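PDB 1Y9K: IAA acetyltransferase from Bacillus cereus ATCC 14579, which probably transfers an acetyl group from acetyl-CoA to an amine as a GNAT-type N-acetyltransferase. Local coordinates for residues A[41-45]-A[46-50]; A[71-74]-A[75-78]; A[124-127]-A[128-132]. All coordinates share one frame; numbering follows the deposited sequence.

Contact 1 (A[41-45]-A[46-50]); sequences VAKQG and GSVIG
Ala42 pairs with both Ile49 and Gly50 across a beta hairpin, which makes a classic bulge between strands 38-43 and 48-56. The tight part lies here. Ala42 O takes a good bond from Ile49 N (2.9 Å) and a weak one from Gly50 N (3.3 Å), with Val48 CA-H also leaning on it. Ala42 N answers to Gly50 O at 2.8 Å, the donor standing well above the carbonyl plane. On the buried face, Ile49 CG1 lies between its own N and carbonyl carbon (chi1 47°), which swings the chain end back over the partner strand and lays CD1 3.9 Å from Ala42 CB. Gln44 CG closes on Ile49 CG1 from the turn side. Leu82 and Ile78 of helix 78-92 pack on this same face, against Ala42 and Ile49 respectively. At the end away from the turn, the buried Val41 meets Val48 CG1 through its CB at 3.8 Å.

Toward the turn the contact thins. Gly45 and Gly46 are exposed, both with positive phi, and the tip is closed by the bond from Gln44 N to Ser47 O. On the partly exposed side the extended Lys43 chain runs past Val48, whose CG2 touches Lys43 CG at 4.0 Å.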
ATOM      1  N   VAL A  41      -5.024  10.380   0.343  1.00 37.99           N
ATOM      2  CA  VAL A  41      -6.180   9.812  -0.356  1.00 38.27           C
ATOM      3  C   VAL A  41      -6.303  10.296  -1.802  1.00 38.44           C
ATOM      4  O   VAL A  41      -5.853  11.383  -2.135  1.00 38.35           O
ATOM      5  CB  VAL A  41      -7.521  10.009   0.415  1.00 38.12           C
ATOM      6  CG1 VAL A  41      -7.456   9.347   1.782  1.00 37.23           C
ATOM      7  CG2 VAL A  41      -7.898  11.502   0.530  1.00 38.80           C
ATOM      8  N   ALA A  42      -6.898   9.459  -2.648  1.00 39.08           N
ATOM      9  CA  ALA A  42      -7.253   9.833  -4.015  1.00 39.57           C
ATOM     10  C   ALA A  42      -8.759  10.100  -4.095  1.00 40.23           C
ATOM     11  O   ALA A  42      -9.571   9.311  -3.588  1.00 40.12           O
ATOM     12  CB  ALA A  42      -6.850   8.742  -4.989  1.00 39.14           C
ATOM     13  N   LYS A  43      -9.126  11.219  -4.721  1.00 40.99           N
ATOM     14  CA  LYS A  43     -10.536  11.579  -4.904  1.00 41.86           C
ATOM     15  C   LYS A  43     -10.895  11.706  -6.381  1.00 41.86           C
ATOM     16  O   LYS A  43     -10.116  12.265  -7.157  1.00 41.78           O
ATOM     17  CB  LYS A  43     -10.856  12.889  -4.178  1.00 42.15           C
ATOM     18  CG  LYS A  43     -10.382  12.936  -2.743  1.00 43.36           C
ATOM     19  CD  LYS A  43     -10.991  14.096  -1.996  1.00 45.83           C
ATOM     20  CE  LYS A  43     -10.371  14.206  -0.614  1.00 47.82           C
ATOM     21  NZ  LYS A  43     -11.270  14.883   0.357  1.00 48.24           N
ATOM     22  N   GLN A  44     -12.053  11.158  -6.763  1.00 42.20           N
ATOM     23  CA  GLN A  44     -12.659  11.386  -8.097  1.00 42.95           C
ATOM     24  C   GLN A  44     -14.106  10.879  -8.218  1.00 42.92           C
ATOM     25  O   GLN A  44     -14.432   9.778  -7.758  1.00 43.00           O
ATOM     26  CB  GLN A  44     -11.798  10.845  -9.257  1.00 43.03           C
ATOM     27  CG  GLN A  44     -11.845   9.347  -9.467  1.00 44.55           C
ATOM     28  CD  GLN A  44     -12.146   8.972 -10.902  1.00 46.38           C
ATOM     29  OE1 GLN A  44     -11.343   8.311 -11.566  1.00 47.77           O
ATOM     30  NE2 GLN A  44     -13.312   9.388 -11.390  1.00 46.29           N
ATOM     31  N   GLY A  45     -14.953  11.694  -8.857  1.00 42.93           N
ATOM     32  CA  GLY A  45     -16.377  11.398  -9.026  1.00 42.36           C
ATOM     33  C   GLY A  45     -17.164  11.739  -7.775  1.00 42.20           C
ATOM     34  O   GLY A  45     -18.203  11.131  -7.497  1.00 42.29           O
ATOM     35  N   GLY A  46     -16.657  12.706  -7.015  1.00 41.95           N
ATOM     36  CA  GLY A  46     -17.271  13.126  -5.756  1.00 41.68           C
ATOM     37  C   GLY A  46     -17.000  12.254  -4.530  1.00 41.60           C
ATOM     38  O   GLY A  46     -17.725  12.355  -3.538  1.00 41.71           O
ATOM     39  N   SER A  47     -15.966  11.408  -4.572  1.00 40.89           N
ATOM     40  CA  SER A  47     -15.666  10.531  -3.428  1.00 40.40           C
ATOM     41  C   SER A  47     -14.207  10.077  -3.338  1.00 39.29           C
ATOM     42  O   SER A  47     -13.480  10.107  -4.333  1.00 39.48           O
ATOM     43  CB  SER A  47     -16.612   9.317  -3.408  1.00 40.53           C
ATOM     44  OG  SER A  47     -16.238   8.345  -4.382  1.00 42.46           O
ATOM     45  N   VAL A  48     -13.791   9.681  -2.134  1.00 38.10           N
ATOM     46  CA  VAL A  48     -12.496   9.030  -1.901  1.00 37.02           C
ATOM     47  C   VAL A  48     -12.479   7.586  -2.435  1.00 36.58           C
ATOM     48  O   VAL A  48     -13.207   6.717  -1.944  1.00 36.41           O
ATOM     49  CB  VAL A  48     -12.111   9.046  -0.405  1.00 36.87           C
ATOM     50  CG1 VAL A  48     -10.854   8.185  -0.148  1.00 36.53           C
ATOM     51  CG2 VAL A  48     -11.894  10.480   0.065  1.00 36.47           C
ATOM     52  N   ILE A  49     -11.631   7.344  -3.431  1.00 36.12           N
ATOM     53  CA  ILE A  49     -11.609   6.068  -4.162  1.00 35.82           C
ATOM     54  C   ILE A  49     -10.232   5.352  -4.154  1.00 35.59           C
ATOM     55  O   ILE A  49     -10.075   4.259  -4.706  1.00 35.64           O
ATOM     56  CB  ILE A  49     -12.129   6.250  -5.622  1.00 36.10           C
ATOM     57  CG1 ILE A  49     -11.493   7.469  -6.311  1.00 36.26           C
ATOM     58  CG2 ILE A  49     -13.646   6.402  -5.638  1.00 35.40           C
ATOM     59  CD1 ILE A  49     -10.029   7.323  -6.675  1.00 35.86           C
ATOM     60  N   GLY A  50      -9.252   5.979  -3.514  1.00 34.87           N
ATOM     61  CA  GLY A  50      -7.913   5.437  -3.388  1.00 34.46           C
ATOM     62  C   GLY A  50      -7.261   5.946  -2.115  1.00 34.39           C
ATOM     63  O   GLY A  50      -7.654   6.982  -1.568  1.00 34.42           O
TER

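Contact 2 (A[71-74]-A[75-78]); sequences EHLQ and GKGI
Leu73 and Ile78 meet across the turn that leads into helix 78-92, where Gln74 to Ile78 supply the first five positions of the Q/R-x-x-G-x-G/A signature of GNAT motif A, Gln74 being the Q and Gly77 the first G. In relatives this loop and the helix start after it cradle the pyrophosphate of acetyl-CoA, and the same role is probable here.

In the first shell, Ile78 CD1 comes up against Leu73 CB at 3.9 Å, the two side chains slanting across one another. The same methyl also lies near Leu73 O. Lys76 packs beside the same carbonyl: its CB sits 3.3 Å from Leu73 O, and CD stays nearly as near, because the aliphatic chain runs back alongside the preceding turn. The chain bends only at its last torsion (chi4 -80°), after CE has passed 3.7 Å from His72 O. The lysine is thus laid over the 3-10 segment 71-73 by its methylenes.

The polar connection runs through one water. It donates to Leu73 O at 2.8 Å and accepts from Lys76 N at 2.8 Å and from Ile78 N at 3.2 Å, so it ties the carbonyl at the end of the 3-10 turn to the amides of Lys76, in the loop, and of Ile78, the first residue of the helix.

Further out, Gly75 and Gly77 both have positive phi and carry the chain sharply round to the helix, with Gly77 at the N-cap position. Ile49 of strand 48-56 touches both Leu73 and Ile78 and joins their pair to the sheet. The extended Gln74 side chain is held by a hydrogen bond from NE2 to Val69 O, at the end of strand 61-69. On the outer side, the face of the His72 ring rests on Leu73 CG, 3.5 Å from the ring plane and toward its rim.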
ATOM      1  N   GLU A  71     -12.911  -1.095  -5.397  1.00 43.49           N
ATOM      2  CA  GLU A  71     -13.043  -2.324  -6.192  1.00 44.51           C
ATOM      3  C   GLU A  71     -13.527  -2.071  -7.618  1.00 44.60           C
ATOM      4  O   GLU A  71     -12.947  -2.592  -8.565  1.00 44.92           O
ATOM      5  CB  GLU A  71     -13.972  -3.336  -5.501  1.00 44.80           C
ATOM      6  CG  GLU A  71     -13.339  -4.100  -4.324  1.00 45.07           C
ATOM      7  CD  GLU A  71     -14.383  -4.698  -3.352  1.00 45.39           C
ATOM      8  OE1 GLU A  71     -15.216  -3.925  -2.777  1.00 45.08           O
ATOM      9  OE2 GLU A  71     -14.354  -5.940  -3.157  1.00 43.65           O
ATOM     10  N   HIS A  72     -14.575  -1.262  -7.761  1.00 44.82           N
ATOM     11  CA  HIS A  72     -15.188  -0.997  -9.063  1.00 44.86           C
ATOM     12  C   HIS A  72     -14.319  -0.137  -9.996  1.00 45.52           C
ATOM     13  O   HIS A  72     -14.600  -0.032 -11.198  1.00 45.63           O
ATOM     14  CB  HIS A  72     -16.575  -0.368  -8.883  1.00 44.62           C
ATOM     15  CG  HIS A  72     -16.548   1.038  -8.367  1.00 43.15           C
ATOM     16  ND1 HIS A  72     -16.171   1.354  -7.080  1.00 42.13           N
ATOM     17  CD2 HIS A  72     -16.878   2.211  -8.958  1.00 42.93           C
ATOM     18  CE1 HIS A  72     -16.256   2.662  -6.903  1.00 42.27           C
ATOM     19  NE2 HIS A  72     -16.682   3.206  -8.029  1.00 42.82           N
ATOM     20  N   LEU A  73     -13.268   0.470  -9.444  1.00 45.95           N
ATOM     21  CA  LEU A  73     -12.404   1.365 -10.213  1.00 46.19           C
ATOM     22  C   LEU A  73     -11.015   0.792 -10.491  1.00 46.59           C
ATOM     23  O   LEU A  73     -10.183   1.473 -11.092  1.00 46.67           O
ATOM     24  CB  LEU A  73     -12.278   2.725  -9.517  1.00 46.01           C
ATOM     25  CG  LEU A  73     -13.515   3.614  -9.371  1.00 46.02           C
ATOM     26  CD1 LEU A  73     -13.083   4.991  -8.919  1.00 45.40           C
ATOM     27  CD2 LEU A  73     -14.312   3.717 -10.675  1.00 46.43           C
ATOM     28  N   GLN A  74     -10.767  -0.450 -10.067  1.00 47.06           N
ATOM     29  CA  GLN A  74      -9.433  -1.072 -10.208  1.00 47.72           C
ATOM     30  C   GLN A  74      -9.051  -1.373 -11.666  1.00 47.83           C
ATOM     31  O   GLN A  74      -9.919  -1.552 -12.527  1.00 47.72           O
ATOM     32  CB  GLN A  74      -9.296  -2.321  -9.320  1.00 47.66           C
ATOM     33  CG  GLN A  74      -9.107  -2.002  -7.829  1.00 47.81           C
ATOM     34  CD  GLN A  74      -9.234  -3.222  -6.919  1.00 48.32           C
ATOM     35  OE1 GLN A  74      -9.276  -4.360  -7.384  1.00 49.73           O
ATOM     36  NE2 GLN A  74      -9.297  -2.982  -5.610  1.00 48.13           N
ATOM     37  N   GLY A  75      -7.745  -1.406 -11.932  1.00 48.06           N
ATOM     38  CA  GLY A  75      -7.228  -1.527 -13.298  1.00 48.16           C
ATOM     39  C   GLY A  75      -7.626  -0.371 -14.205  1.00 48.30           C
ATOM     40  O   GLY A  75      -7.910  -0.574 -15.384  1.00 48.58           O
ATOM     41  N   LYS A  76      -7.663   0.843 -13.656  1.00 48.11           N
ATOM     42  CA  LYS A  76      -7.954   2.045 -14.448  1.00 47.94           C
ATOM     43  C   LYS A  76      -6.798   3.047 -14.404  1.00 47.47           C
ATOM     44  O   LYS A  76      -6.866   4.115 -15.020  1.00 47.42           O
ATOM     45  CB  LYS A  76      -9.271   2.694 -14.010  1.00 47.99           C
ATOM     46  CG  LYS A  76     -10.500   1.944 -14.519  1.00 49.56           C
ATOM     47  CD  LYS A  76     -11.789   2.486 -13.930  1.00 51.64           C
ATOM     48  CE  LYS A  76     -12.935   1.487 -14.101  1.00 53.08           C
ATOM     49  NZ  LYS A  76     -13.539   1.510 -15.468  1.00 53.79           N
ATOM     50  N   GLY A  77      -5.739   2.683 -13.680  1.00 46.68           N
ATOM     51  CA  GLY A  77      -4.511   3.469 -13.635  1.00 45.53           C
ATOM     52  C   GLY A  77      -4.356   4.242 -12.346  1.00 44.84           C
ATOM     53  O   GLY A  77      -3.416   5.020 -12.200  1.00 44.67           O
ATOM     54  N   ILE A  78      -5.279   4.023 -11.412  1.00 44.23           N
ATOM     55  CA  ILE A  78      -5.302   4.754 -10.141  1.00 43.75           C
ATOM     56  C   ILE A  78      -4.223   4.247  -9.169  1.00 43.52           C
ATOM     57  O   ILE A  78      -3.621   5.042  -8.436  1.00 43.52           O
ATOM     58  CB  ILE A  78      -6.733   4.767  -9.514  1.00 43.75           C
ATOM     59  CG1 ILE A  78      -7.733   5.374 -10.504  1.00 43.79           C
ATOM     60  CG2 ILE A  78      -6.766   5.559  -8.206  1.00 43.66           C
ATOM     61  CD1 ILE A  78      -9.183   5.022 -10.235  1.00 44.54           C
TER
HETATM   62  O   HOH W   1      -7.396   1.663 -10.943  1.00 45.49           O

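Contact 3 (A[124-127]-A[128-132]); sequences DFDY and FSKHY
Tyr127 O is gripped by three donors of the next helical turn: His131 ND1 at 2.8 Å, and, more weakly, His131 N at 3.0 Å and Lys130 N at 3.3 Å. The imidazole N-H arrives tilted from the carbonyl plane, and its bond ties the His131 side chain back to Tyr127, one turn earlier.

That bond helps fix the rotation of the imidazole. Tyr127 sends CG opposite its own backbone N (chi1 178°), carrying the phenol against one face of the imidazole in a face-to-face stack, with centroids 3.9 Å apart and planes only 13° from parallel. His131 ND1 lies over the centre of the phenol ring. The Tyr127 edge meets Phe128 as a T-shaped pair, its CD2 aimed at the middle of the Phe128 face, with the planes at 70°. Three aromatic rings thus cluster along this single short helix.

Asp126 holds the N-cap position, and its carbonyl takes the first main-chain helical bond, from Lys130 N at 3.1 Å. Its side chain makes no capping bond; Lys130 NZ stays 4.4 Å from Asp126 OD2, opposite charges near each other but beyond a salt bridge.

A type II turn from Asp124 to Tyr127 carries strand 119-124 into this short helix. Strand 141-152 flanks it, with Met146 against Tyr127 and Phe128 and Asp145 OD1 accepting from Asp126 N, while Gln29 of helix 27-36 touches His131 and Tyr132.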
ATOM      1  N   ASP A 124       8.780 -12.713   3.801  1.00 35.71           N
ATOM      2  CA  ASP A 124       8.401 -13.046   5.178  1.00 36.38           C
ATOM      3  C   ASP A 124       7.438 -14.227   5.127  1.00 35.80           C
ATOM      4  O   ASP A 124       6.266 -14.059   4.776  1.00 35.41           O
ATOM      5  CB  ASP A 124       7.701 -11.885   5.911  1.00 36.88           C
ATOM      6  CG  ASP A 124       8.589 -10.669   6.118  1.00 40.86           C
ATOM      7  OD1 ASP A 124       9.844 -10.794   6.126  1.00 43.86           O
ATOM      8  OD2 ASP A 124       8.011  -9.563   6.305  1.00 45.13           O
ATOM      9  N   PHE A 125       7.924 -15.413   5.488  1.00 35.68           N
ATOM     10  CA  PHE A 125       7.110 -16.624   5.448  1.00 35.67           C
ATOM     11  C   PHE A 125       6.034 -16.651   6.528  1.00 36.05           C
ATOM     12  O   PHE A 125       6.293 -16.307   7.674  1.00 36.13           O
ATOM     13  CB  PHE A 125       7.989 -17.881   5.531  1.00 35.13           C
ATOM     14  CG  PHE A 125       8.859 -18.083   4.331  1.00 35.05           C
ATOM     15  CD1 PHE A 125      10.225 -17.807   4.391  1.00 34.22           C
ATOM     16  CD2 PHE A 125       8.312 -18.532   3.121  1.00 34.33           C
ATOM     17  CE1 PHE A 125      11.040 -17.983   3.265  1.00 34.53           C
ATOM     18  CE2 PHE A 125       9.115 -18.704   1.992  1.00 34.78           C
ATOM     19  CZ  PHE A 125      10.484 -18.432   2.065  1.00 34.15           C
ATOM     20  N   ASP A 126       4.833 -17.069   6.141  1.00 36.78           N
ATOM     21  CA  ASP A 126       3.702 -17.263   7.057  1.00 37.93           C
ATOM     22  C   ASP A 126       3.201 -15.961   7.689  1.00 38.44           C
ATOM     23  O   ASP A 126       2.515 -15.984   8.711  1.00 38.59           O
ATOM     24  CB  ASP A 126       4.030 -18.300   8.142  1.00 37.83           C
ATOM     25  CG  ASP A 126       4.245 -19.694   7.577  1.00 38.79           C
ATOM     26  OD1 ASP A 126       3.388 -20.169   6.790  1.00 39.12           O
ATOM     27  OD2 ASP A 126       5.270 -20.319   7.935  1.00 39.07           O
ATOM     28  N   TYR A 127       3.535 -14.835   7.070  1.00 39.07           N
ATOM     29  CA  TYR A 127       3.171 -13.530   7.591  1.00 39.87           C
ATOM     30  C   TYR A 127       1.672 -13.430   7.860  1.00 40.37           C
ATOM     31  O   TYR A 127       1.250 -13.001   8.941  1.00 40.45           O
ATOM     32  CB  TYR A 127       3.605 -12.435   6.614  1.00 39.88           C
ATOM     33  CG  TYR A 127       3.227 -11.039   7.049  1.00 40.30           C
ATOM     34  CD1 TYR A 127       4.138 -10.225   7.739  1.00 39.69           C
ATOM     35  CD2 TYR A 127       1.956 -10.523   6.776  1.00 39.86           C
ATOM     36  CE1 TYR A 127       3.784  -8.928   8.145  1.00 38.87           C
ATOM     37  CE2 TYR A 127       1.597  -9.238   7.179  1.00 39.54           C
ATOM     38  CZ  TYR A 127       2.513  -8.450   7.856  1.00 39.84           C
ATOM     39  OH  TYR A 127       2.144  -7.180   8.239  1.00 40.50           O
ATOM     40  N   PHE A 128       0.877 -13.838   6.874  1.00 40.82           N
ATOM     41  CA  PHE A 128      -0.565 -13.626   6.917  1.00 41.33           C
ATOM     42  C   PHE A 128      -1.258 -14.552   7.886  1.00 42.44           C
ATOM     43  O   PHE A 128      -2.150 -14.126   8.617  1.00 42.78           O
ATOM     44  CB  PHE A 128      -1.158 -13.728   5.520  1.00 40.67           C
ATOM     45  CG  PHE A 128      -0.753 -12.601   4.641  1.00 39.75           C
ATOM     46  CD1 PHE A 128       0.389 -12.697   3.856  1.00 37.53           C
ATOM     47  CD2 PHE A 128      -1.491 -11.412   4.634  1.00 38.86           C
ATOM     48  CE1 PHE A 128       0.785 -11.636   3.056  1.00 38.05           C
ATOM     49  CE2 PHE A 128      -1.108 -10.338   3.836  1.00 38.46           C
ATOM     50  CZ  PHE A 128       0.030 -10.446   3.044  1.00 39.30           C
ATOM     51  N   SER A 129      -0.823 -15.810   7.903  1.00 43.50           N
ATOM     52  CA  SER A 129      -1.318 -16.807   8.844  1.00 44.67           C
ATOM     53  C   SER A 129      -1.141 -16.301  10.272  1.00 45.10           C
ATOM     54  O   SER A 129      -1.987 -16.538  11.136  1.00 45.45           O
ATOM     55  CB  SER A 129      -0.550 -18.123   8.656  1.00 44.83           C
ATOM     56  OG  SER A 129      -0.186 -18.311   7.289  1.00 46.19           O
ATOM     57  N   LYS A 130      -0.043 -15.579  10.489  1.00 45.44           N
ATOM     58  CA  LYS A 130       0.353 -15.073  11.793  1.00 46.12           C
ATOM     59  C   LYS A 130      -0.393 -13.802  12.214  1.00 46.46           C
ATOM     60  O   LYS A 130      -0.643 -13.598  13.402  1.00 46.38           O
ATOM     61  CB  LYS A 130       1.851 -14.791  11.775  1.00 46.38           C
ATOM     62  CG  LYS A 130       2.594 -15.312  12.975  1.00 47.71           C
ATOM     63  CD  LYS A 130       3.984 -15.773  12.582  1.00 50.52           C
ATOM     64  CE  LYS A 130       3.938 -17.104  11.839  1.00 51.86           C
ATOM     65  NZ  LYS A 130       5.288 -17.447  11.308  1.00 52.78           N
ATOM     66  N   HIS A 131      -0.731 -12.951  11.245  1.00 46.63           N
ATOM     67  CA  HIS A 131      -1.353 -11.659  11.529  1.00 47.05           C
ATOM     68  C   HIS A 131      -2.875 -11.676  11.466  1.00 47.37           C
ATOM     69  O   HIS A 131      -3.526 -10.754  11.950  1.00 47.44           O
ATOM     70  CB  HIS A 131      -0.809 -10.582  10.583  1.00 46.85           C
ATOM     71  CG  HIS A 131       0.569 -10.116  10.932  1.00 47.40           C
ATOM     72  ND1 HIS A 131       1.688 -10.899  10.750  1.00 47.86           N
ATOM     73  CD2 HIS A 131       1.009  -8.948  11.455  1.00 48.03           C
ATOM     74  CE1 HIS A 131       2.759 -10.234  11.146  1.00 47.76           C
ATOM     75  NE2 HIS A 131       2.376  -9.046  11.574  1.00 48.02           N
ATOM     76  N   TYR A 132      -3.446 -12.711  10.863  1.00 47.89           N
ATOM     77  CA  TYR A 132      -4.894 -12.775  10.695  1.00 48.47           C
ATOM     78  C   TYR A 132      -5.461 -14.119  11.111  1.00 49.61           C
ATOM     79  O   TYR A 132      -4.919 -15.172  10.762  1.00 49.75           O
ATOM     80  CB  TYR A 132      -5.291 -12.438   9.255  1.00 47.80           C
ATOM     81  CG  TYR A 132      -4.702 -11.137   8.761  1.00 47.05           C
ATOM     82  CD1 TYR A 132      -3.527 -11.126   8.013  1.00 46.11           C
ATOM     83  CD2 TYR A 132      -5.307  -9.916   9.060  1.00 46.48           C
ATOM     84  CE1 TYR A 132      -2.974  -9.943   7.564  1.00 46.59           C
ATOM     85  CE2 TYR A 132      -4.762  -8.717   8.616  1.00 46.79           C
ATOM     86  CZ  TYR A 132      -3.596  -8.736   7.868  1.00 47.14           C
ATOM     87  OH  TYR A 132      -3.046  -7.560   7.423  1.00 46.04           O
TER

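From the N terminus, contact 1 comes first and closes the hairpin between strands 38-43 and 48-56. The chain then runs through strand 61-69 to contact 2, which turns it into helix 78-92. Contact 3 follows much later: the turn out of strand 119-124 together with helix 127-131, set against strand 141-152 and helix 27-36. The three lie in series; none nests in or crosses another. Contacts 1 and 2 are direct neighbours: Ile49 CG2 meets Leu73 CD1 at 3.6 Å, so the hairpin packs against the probable cofactor loop. Contact 3 belongs to the far end of the fold, its centre about 31 Å from that of contact 1, on the opposite side of the chain's centre.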